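Local coordinates for protein acetylserotonin O-methyltransferase (Homo sapiens, PDB 4A6D) that catalyses the final step of melatonin synthesis, transferring the methyl group of S-adenosylmethionine to the hydroxyl of N-acetylserotonin, at residues 182-187 with 241-246; 206-211 with 228-233. All coordinates share one frame; numbering follows the deposited sequence.

Contact 1: 182-187 with 241-246; sequences LMCDLG and PLPEAD. With SAM (S-adenosylmethionine), chain D.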
loop_
_atom_site.group_PDB
_atom_site.type_symbol
_atom_site.label_atom_id
_atom_site.label_comp_id
_atom_site.label_asym_id
_atom_site.label_seq_id
_atom_site.Cartn_x
_atom_site.Cartn_y
_atom_site.Cartn_z
ATOM N N LEU A 182 -31.757 11.097 27.462
ATOM C CA LEU A 182 -31.541 12.054 26.395
ATOM C C LEU A 182 -30.054 12.083 26.013
ATOM O O LEU A 182 -29.190 12.192 26.889
ATOM C CB LEU A 182 -32.122 13.406 26.820
ATOM C CG LEU A 182 -31.909 14.667 25.979
ATOM C CD1 LEU A 182 -32.254 14.467 24.487
ATOM C CD2 LEU A 182 -32.697 15.817 26.576
ATOM N N MET A 183 -29.760 11.896 24.708
ATOM C CA MET A 183 -28.374 11.822 24.228
ATOM C C MET A 183 -28.043 12.821 23.144
ATOM O O MET A 183 -28.930 13.282 22.431
ATOM C CB MET A 183 -28.050 10.404 23.717
ATOM C CG MET A 183 -28.291 9.319 24.715
ATOM S SD MET A 183 -27.766 7.740 24.035
ATOM C CE MET A 183 -28.276 6.638 25.333
ATOM N N CYS A 184 -26.749 13.108 22.975
ATOM C CA CYS A 184 -26.290 13.990 21.900
ATOM C C CYS A 184 -25.015 13.436 21.278
ATOM O O CYS A 184 -24.028 13.225 21.986
ATOM C CB CYS A 184 -26.120 15.440 22.356
ATOM S SG CYS A 184 -25.485 16.546 21.063
ATOM N N ASP A 185 -25.057 13.161 19.964
ATOM C CA ASP A 185 -23.878 12.681 19.222
ATOM C C ASP A 185 -23.186 13.895 18.620
ATOM O O ASP A 185 -23.674 14.467 17.637
ATOM C CB ASP A 185 -24.233 11.646 18.135
ATOM C CG ASP A 185 -23.037 10.851 17.628
ATOM O OD1 ASP A 185 -21.899 11.129 18.079
ATOM O OD2 ASP A 185 -23.228 9.974 16.755
ATOM N N LEU A 186 -22.112 14.353 19.288
ATOM C CA LEU A 186 -21.356 15.544 18.882
ATOM C C LEU A 186 -20.452 15.191 17.760
ATOM O O LEU A 186 -19.526 14.402 17.953
ATOM C CB LEU A 186 -20.548 16.093 20.062
ATOM C CG LEU A 186 -21.340 16.714 21.190
ATOM C CD1 LEU A 186 -20.492 16.823 22.400
ATOM C CD2 LEU A 186 -21.846 18.079 20.807
ATOM N N GLY A 187 -20.734 15.725 16.581
ATOM C CA GLY A 187 -19.973 15.392 15.380
ATOM C C GLY A 187 -20.503 14.075 14.869
ATOM O O GLY A 187 -19.740 13.238 14.402
ATOM N N PRO A 241 -24.179 26.934 21.519
ATOM C CA PRO A 241 -24.703 26.196 22.693
ATOM C C PRO A 241 -24.960 24.744 22.270
ATOM O O PRO A 241 -25.378 24.490 21.122
ATOM C CB PRO A 241 -25.985 26.944 23.066
ATOM C CG PRO A 241 -26.406 27.629 21.807
ATOM C CD PRO A 241 -25.197 27.842 20.944
ATOM N N LEU A 242 -24.611 23.787 23.151
ATOM C CA LEU A 242 -24.799 22.368 22.828
ATOM C C LEU A 242 -26.230 21.984 23.151
ATOM O O LEU A 242 -26.825 22.576 24.068
ATOM C CB LEU A 242 -23.820 21.442 23.583
ATOM C CG LEU A 242 -22.310 21.751 23.558
ATOM C CD1 LEU A 242 -21.560 20.804 24.490
ATOM C CD2 LEU A 242 -21.750 21.688 22.184
ATOM N N PRO A 243 -26.820 21.025 22.394
ATOM C CA PRO A 243 -28.185 20.539 22.747
ATOM C C PRO A 243 -28.177 19.986 24.180
ATOM O O PRO A 243 -27.140 19.473 24.594
ATOM C CB PRO A 243 -28.423 19.402 21.735
ATOM C CG PRO A 243 -27.437 19.677 20.609
ATOM C CD PRO A 243 -26.238 20.241 21.287
ATOM N N GLU A 244 -29.280 20.123 24.955
ATOM C CA GLU A 244 -29.330 19.577 26.327
ATOM C C GLU A 244 -29.354 18.085 26.215
ATOM O O GLU A 244 -30.023 17.548 25.320
ATOM C CB GLU A 244 -30.541 20.067 27.128
ATOM C CG GLU A 244 -30.256 21.351 27.897
ATOM C CD GLU A 244 -31.247 22.478 27.641
ATOM O OE1 GLU A 244 -31.225 23.056 26.526
ATOM O OE2 GLU A 244 -32.048 22.781 28.556
ATOM N N ALA A 245 -28.547 17.415 27.042
ATOM C CA ALA A 245 -28.395 15.959 26.991
ATOM C C ALA A 245 -27.847 15.442 28.311
ATOM O O ALA A 245 -27.193 16.188 29.054
ATOM C CB ALA A 245 -27.453 15.562 25.853
ATOM N N ASP A 246 -28.136 14.162 28.601
ATOM C CA ASP A 246 -27.688 13.471 29.804
ATOM C C ASP A 246 -26.363 12.839 29.462
ATOM O O ASP A 246 -25.510 12.700 30.335
ATOM C CB ASP A 246 -28.713 12.390 30.224
ATOM C CG ASP A 246 -30.100 12.944 30.490
ATOM O OD1 ASP A 246 -30.220 13.856 31.320
ATOM O OD2 ASP A 246 -31.063 12.464 29.861
HETATM N N SAM D . -18.864 10.600 14.712
HETATM C CA SAM D . -18.809 10.170 13.297
HETATM C C SAM D . -18.270 8.752 13.013
HETATM O O SAM D . -17.483 8.274 13.804
HETATM O OXT SAM D . -18.603 8.060 11.998
HETATM C CB SAM D . -18.066 11.246 12.546
HETATM C CG SAM D . -16.571 11.311 12.882
HETATM S SD SAM D . -15.807 12.577 11.805
HETATM C CE SAM D . -14.120 12.160 11.971
HETATM C "C5'" SAM D . -15.728 14.055 12.867
HETATM C "C4'" SAM D . -17.106 14.721 12.747
HETATM O "O4'" SAM D . -16.996 15.925 13.485
HETATM C "C3'" SAM D . -17.464 15.113 11.261
HETATM O "O3'" SAM D . -18.779 14.656 10.904
HETATM C "C2'" SAM D . -17.297 16.668 11.279
HETATM O "O2'" SAM D . -18.099 17.434 10.379
HETATM C "C1'" SAM D . -17.657 16.980 12.742
HETATM N N9 SAM D . -17.134 18.288 13.192
HETATM C C8 SAM D . -15.846 18.778 12.994
HETATM N N7 SAM D . -15.732 19.956 13.533
HETATM C C5 SAM D . -16.957 20.338 14.066
HETATM C C6 SAM D . -17.464 21.470 14.733
HETATM N N6 SAM D . -16.619 22.486 15.029
HETATM N N1 SAM D . -18.775 21.474 15.166
HETATM C C2 SAM D . -19.614 20.471 14.875
HETATM N N3 SAM D . -19.160 19.386 14.229
HETATM C C4 SAM D . -17.869 19.249 13.867
#
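D246 pairs with L182 through both its side chain and its backbone: it takes the amide hydrogen of L182 on a carboxylate oxygen and returns its own amide to the carbonyl of the same residue. The setting is the Rossmann-like sheet of a class I methyltransferase, where the loop 241-246 closes beside strand 182-186 before leading into the adjacent strand 247-251. L182 N lies 2.8 Å from D246 OD2 and meets its anti lone pair, whereas D246 N approaches L182 O from above the carbonyl plane. Because D246 OD1 forms a salt bridge to K274, both carboxylate oxygens are engaged and the group's rotation is probably fixed.

Beyond this polar end, van der Waals packing takes over. The isobutyl group of L182, with CG anti to the backbone N (chi1 173°), extends along the loop until methyl CD2 lies 3.4 Å from E244 O. The methyl of A245 makes an apolar contact with C184, CB to CB at 3.7 Å. C184 SG, also anti to its backbone N, reaches the P243 ring at CG, 3.7 Å away. Farther along, L186 and L242 cross at about a right angle and touch tip to tip, CD2 to CD2 at 3.9 Å, with I269 of helix 259-272 packed on both.

Where the strand ends, G187 enters the cofactor pocket with a positive phi of 81°; a CB there would collide with the ribose O4' of S-adenosylmethionine. The G187 carbonyl faces the methionine part of the cofactor, and its O accepts a hydrogen bond from the amino N of S-adenosylmethionine at 2.8 Å.

Contact 2: 206-211 with 228-233; sequences ITVFDI and EQIDFQ. With SAM (S-adenosylmethionine), chain D.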
loop_
_atom_site.group_PDB
_atom_site.type_symbol
_atom_site.label_atom_id
_atom_site.label_comp_id
_atom_site.label_asym_id
_atom_site.label_seq_id
_atom_site.Cartn_x
_atom_site.Cartn_y
_atom_site.Cartn_z
ATOM N N ILE A 206 -32.160 10.947 20.872
ATOM C CA ILE A 206 -30.847 11.504 20.500
ATOM C C ILE A 206 -30.877 12.699 19.504
ATOM O O ILE A 206 -31.638 12.680 18.526
ATOM C CB ILE A 206 -29.907 10.356 19.999
ATOM C CG1 ILE A 206 -28.423 10.775 19.939
ATOM C CG2 ILE A 206 -30.379 9.795 18.665
ATOM C CD1 ILE A 206 -27.411 9.580 20.021
ATOM N N THR A 207 -29.980 13.690 19.720
ATOM C CA THR A 207 -29.759 14.762 18.761
ATOM C C THR A 207 -28.383 14.567 18.094
ATOM O O THR A 207 -27.376 14.413 18.790
ATOM C CB THR A 207 -29.937 16.121 19.393
ATOM O OG1 THR A 207 -31.274 16.170 19.865
ATOM C CG2 THR A 207 -29.690 17.277 18.407
ATOM N N VAL A 208 -28.346 14.572 16.757
ATOM C CA VAL A 208 -27.084 14.507 16.019
ATOM C C VAL A 208 -26.615 15.960 15.830
ATOM O O VAL A 208 -27.336 16.774 15.243
ATOM C CB VAL A 208 -27.180 13.716 14.687
ATOM C CG1 VAL A 208 -25.866 13.769 13.917
ATOM C CG2 VAL A 208 -27.581 12.259 14.936
ATOM N N PHE A 209 -25.451 16.303 16.401
ATOM C CA PHE A 209 -24.867 17.640 16.285
ATOM C C PHE A 209 -23.693 17.644 15.306
ATOM O O PHE A 209 -22.763 16.851 15.432
ATOM C CB PHE A 209 -24.435 18.185 17.657
ATOM C CG PHE A 209 -24.047 19.646 17.655
ATOM C CD1 PHE A 209 -22.763 20.044 17.287
ATOM C CD2 PHE A 209 -24.974 20.627 17.988
ATOM C CE1 PHE A 209 -22.412 21.390 17.283
ATOM C CE2 PHE A 209 -24.617 21.971 18.003
ATOM C CZ PHE A 209 -23.339 22.346 17.662
ATOM N N ASP A 210 -23.728 18.545 14.331
ATOM C CA ASP A 210 -22.658 18.672 13.346
ATOM C C ASP A 210 -22.713 20.029 12.659
ATOM O O ASP A 210 -23.622 20.814 12.930
ATOM C CB ASP A 210 -22.662 17.498 12.341
ATOM C CG ASP A 210 -21.262 17.019 11.978
ATOM O OD1 ASP A 210 -20.514 17.803 11.351
ATOM O OD2 ASP A 210 -20.928 15.836 12.287
ATOM N N ILE A 211 -21.723 20.314 11.789
ATOM C CA ILE A 211 -21.630 21.573 11.061
ATOM C C ILE A 211 -22.783 21.659 10.050
ATOM O O ILE A 211 -23.161 20.606 9.497
ATOM C CB ILE A 211 -20.220 21.784 10.413
ATOM C CG1 ILE A 211 -19.935 20.775 9.289
ATOM C CG2 ILE A 211 -19.110 21.800 11.480
ATOM C CD1 ILE A 211 -18.896 21.190 8.282
ATOM N N GLU A 228 -38.076 8.749 14.757
ATOM C CA GLU A 228 -38.986 9.470 15.668
ATOM C C GLU A 228 -38.276 9.705 17.020
ATOM O O GLU A 228 -38.813 10.382 17.905
ATOM C CB GLU A 228 -40.320 8.715 15.855
ATOM C CG GLU A 228 -41.359 9.040 14.791
ATOM C CD GLU A 228 -42.706 8.358 14.946
ATOM O OE1 GLU A 228 -43.436 8.688 15.909
ATOM O OE2 GLU A 228 -43.046 7.513 14.086
ATOM N N GLN A 229 -37.047 9.141 17.142
ATOM C CA GLN A 229 -36.136 9.201 18.288
ATOM C C GLN A 229 -34.940 10.110 17.982
ATOM O O GLN A 229 -34.268 10.560 18.906
ATOM C CB GLN A 229 -35.600 7.787 18.591
ATOM C CG GLN A 229 -36.437 6.960 19.569
ATOM C CD GLN A 229 -35.947 5.529 19.668
ATOM O OE1 GLN A 229 -36.008 4.754 18.707
ATOM N NE2 GLN A 229 -35.458 5.138 20.836
ATOM N N ILE A 230 -34.655 10.339 16.684
ATOM C CA ILE A 230 -33.500 11.110 16.210
ATOM C C ILE A 230 -33.874 12.509 15.737
ATOM O O ILE A 230 -34.807 12.676 14.958
ATOM C CB ILE A 230 -32.682 10.319 15.150
ATOM C CG1 ILE A 230 -32.449 8.854 15.592
ATOM C CG2 ILE A 230 -31.352 11.017 14.802
ATOM C CD1 ILE A 230 -32.376 7.855 14.446
ATOM N N ASP A 231 -33.104 13.497 16.195
ATOM C CA ASP A 231 -33.237 14.920 15.891
ATOM C C ASP A 231 -31.877 15.407 15.363
ATOM O O ASP A 231 -30.878 14.719 15.540
ATOM C CB ASP A 231 -33.650 15.669 17.185
ATOM C CG ASP A 231 -33.701 17.185 17.131
ATOM O OD1 ASP A 231 -33.986 17.736 16.037
ATOM O OD2 ASP A 231 -33.509 17.826 18.195
ATOM N N PHE A 232 -31.846 16.574 14.704
ATOM C CA PHE A 232 -30.622 17.174 14.179
ATOM C C PHE A 232 -30.504 18.613 14.634
ATOM O O PHE A 232 -31.486 19.348 14.599
ATOM C CB PHE A 232 -30.622 17.137 12.654
ATOM C CG PHE A 232 -30.119 15.840 12.078
ATOM C CD1 PHE A 232 -28.768 15.649 11.831
ATOM C CD2 PHE A 232 -30.995 14.800 11.801
ATOM C CE1 PHE A 232 -28.301 14.434 11.327
ATOM C CE2 PHE A 232 -30.526 13.585 11.300
ATOM C CZ PHE A 232 -29.183 13.410 11.069
ATOM N N GLN A 233 -29.321 18.999 15.115
ATOM C CA GLN A 233 -28.977 20.380 15.453
ATOM C C GLN A 233 -27.690 20.652 14.673
ATOM O O GLN A 233 -26.771 19.829 14.653
ATOM C CB GLN A 233 -28.777 20.667 16.964
ATOM C CG GLN A 233 -28.834 22.193 17.290
ATOM C CD GLN A 233 -28.522 22.685 18.721
ATOM O OE1 GLN A 233 -29.250 22.390 19.715
ATOM N NE2 GLN A 233 -27.559 23.636 18.817
HETATM N N SAM D . -18.864 10.600 14.712
HETATM C CA SAM D . -18.809 10.170 13.297
HETATM C C SAM D . -18.270 8.752 13.013
HETATM O O SAM D . -17.483 8.274 13.804
HETATM O OXT SAM D . -18.603 8.060 11.998
HETATM C CB SAM D . -18.066 11.246 12.546
HETATM C CG SAM D . -16.571 11.311 12.882
HETATM S SD SAM D . -15.807 12.577 11.805
HETATM C CE SAM D . -14.120 12.160 11.971
HETATM C "C5'" SAM D . -15.728 14.055 12.867
HETATM C "C4'" SAM D . -17.106 14.721 12.747
HETATM O "O4'" SAM D . -16.996 15.925 13.485
HETATM C "C3'" SAM D . -17.464 15.113 11.261
HETATM O "O3'" SAM D . -18.779 14.656 10.904
HETATM C "C2'" SAM D . -17.297 16.668 11.279
HETATM O "O2'" SAM D . -18.099 17.434 10.379
HETATM C "C1'" SAM D . -17.657 16.980 12.742
HETATM N N9 SAM D . -17.134 18.288 13.192
HETATM C C8 SAM D . -15.846 18.778 12.994
HETATM N N7 SAM D . -15.732 19.956 13.533
HETATM C C5 SAM D . -16.957 20.338 14.066
HETATM C C6 SAM D . -17.464 21.470 14.733
HETATM N N6 SAM D . -16.619 22.486 15.029
HETATM N N1 SAM D . -18.775 21.474 15.166
HETATM C C2 SAM D . -19.614 20.471 14.875
HETATM N N3 SAM D . -19.160 19.386 14.229
HETATM C C4 SAM D . -17.869 19.249 13.867
#
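Strands 205-210 and 230-234 run parallel in the Rossmann-like sheet, and their backbone bonds alternate in the staggered pattern of such pairs. I206 uses both its polar backbone atoms: its N gives to Q229 O at 2.9 Å, almost straight at 175°, and its O receives D231 N at 2.9 Å. V208 repeats the scheme, with its N 2.8 Å from D231 O and its O 3.0 Å from Q233 N. The bond from D210 N to Q233 O, where the pairing ends, is weak. The backbone of T207 and F209 faces the other way, T207 bonding to M183 and D185 and F209 to D185 and G187, so strand 205-210 is paired along both edges.

On the face carrying T207, F209, D231 and Q233, T207 OG1 donates to D231 OD2 at 3.2 Å from above the carboxylate plane, and D231 OD1 takes a weak bond from F232 N. Q233 lies alongside F209, with NE2 at the ring edge, in plane; the same NE2 makes a weak hydrogen bond to P241 O. On the other face, V208 lies alongside F232, its CB 3.6 Å from F232 CE1 and its CG2 over one face of the ring.

D210, at the strand's carboxyl end, holds the ribose in the way familiar from this superfamily. D210 OD1 accepts hydrogen bonds from O2' of S-adenosylmethionine (2.6 Å) and from I211 N, the latter on its anti lone pair; D210 OD2 accepts them from O3' (2.8 Å) and from G189 N. An alanine here would remove all four bonds and would probably weaken cofactor binding considerably.

Helix 192-200 packs on I206, V208 and I230, helix 212-221 packs on F232, and strand 182-186 flanks 205-210 on the side away from 230-234, an edge strand of the sheet within this chain.

Contacts 1 and 2 lie with their centres about 8 Å apart in the methyltransferase domain and belong to one mixed sheet, in which strands 230-234, 205-210, 182-186 and 247-251 follow side by side. Along the chain, contact 2 is nested inside the loop that contact 1 closes. The two meet directly: D185 O and F209 N, 2.8 Å apart, probably form a hydrogen bond, as do G187 N and F209 O, while P243 packs on Q233. Strands 182-186 and 205-210 thus illustrate how the carboxyl ends of neighbouring parallel strands in a Rossmann-like sheet build a cofactor site: contact 1 supplies a partner for the amino group and contact 2 one for the ribose.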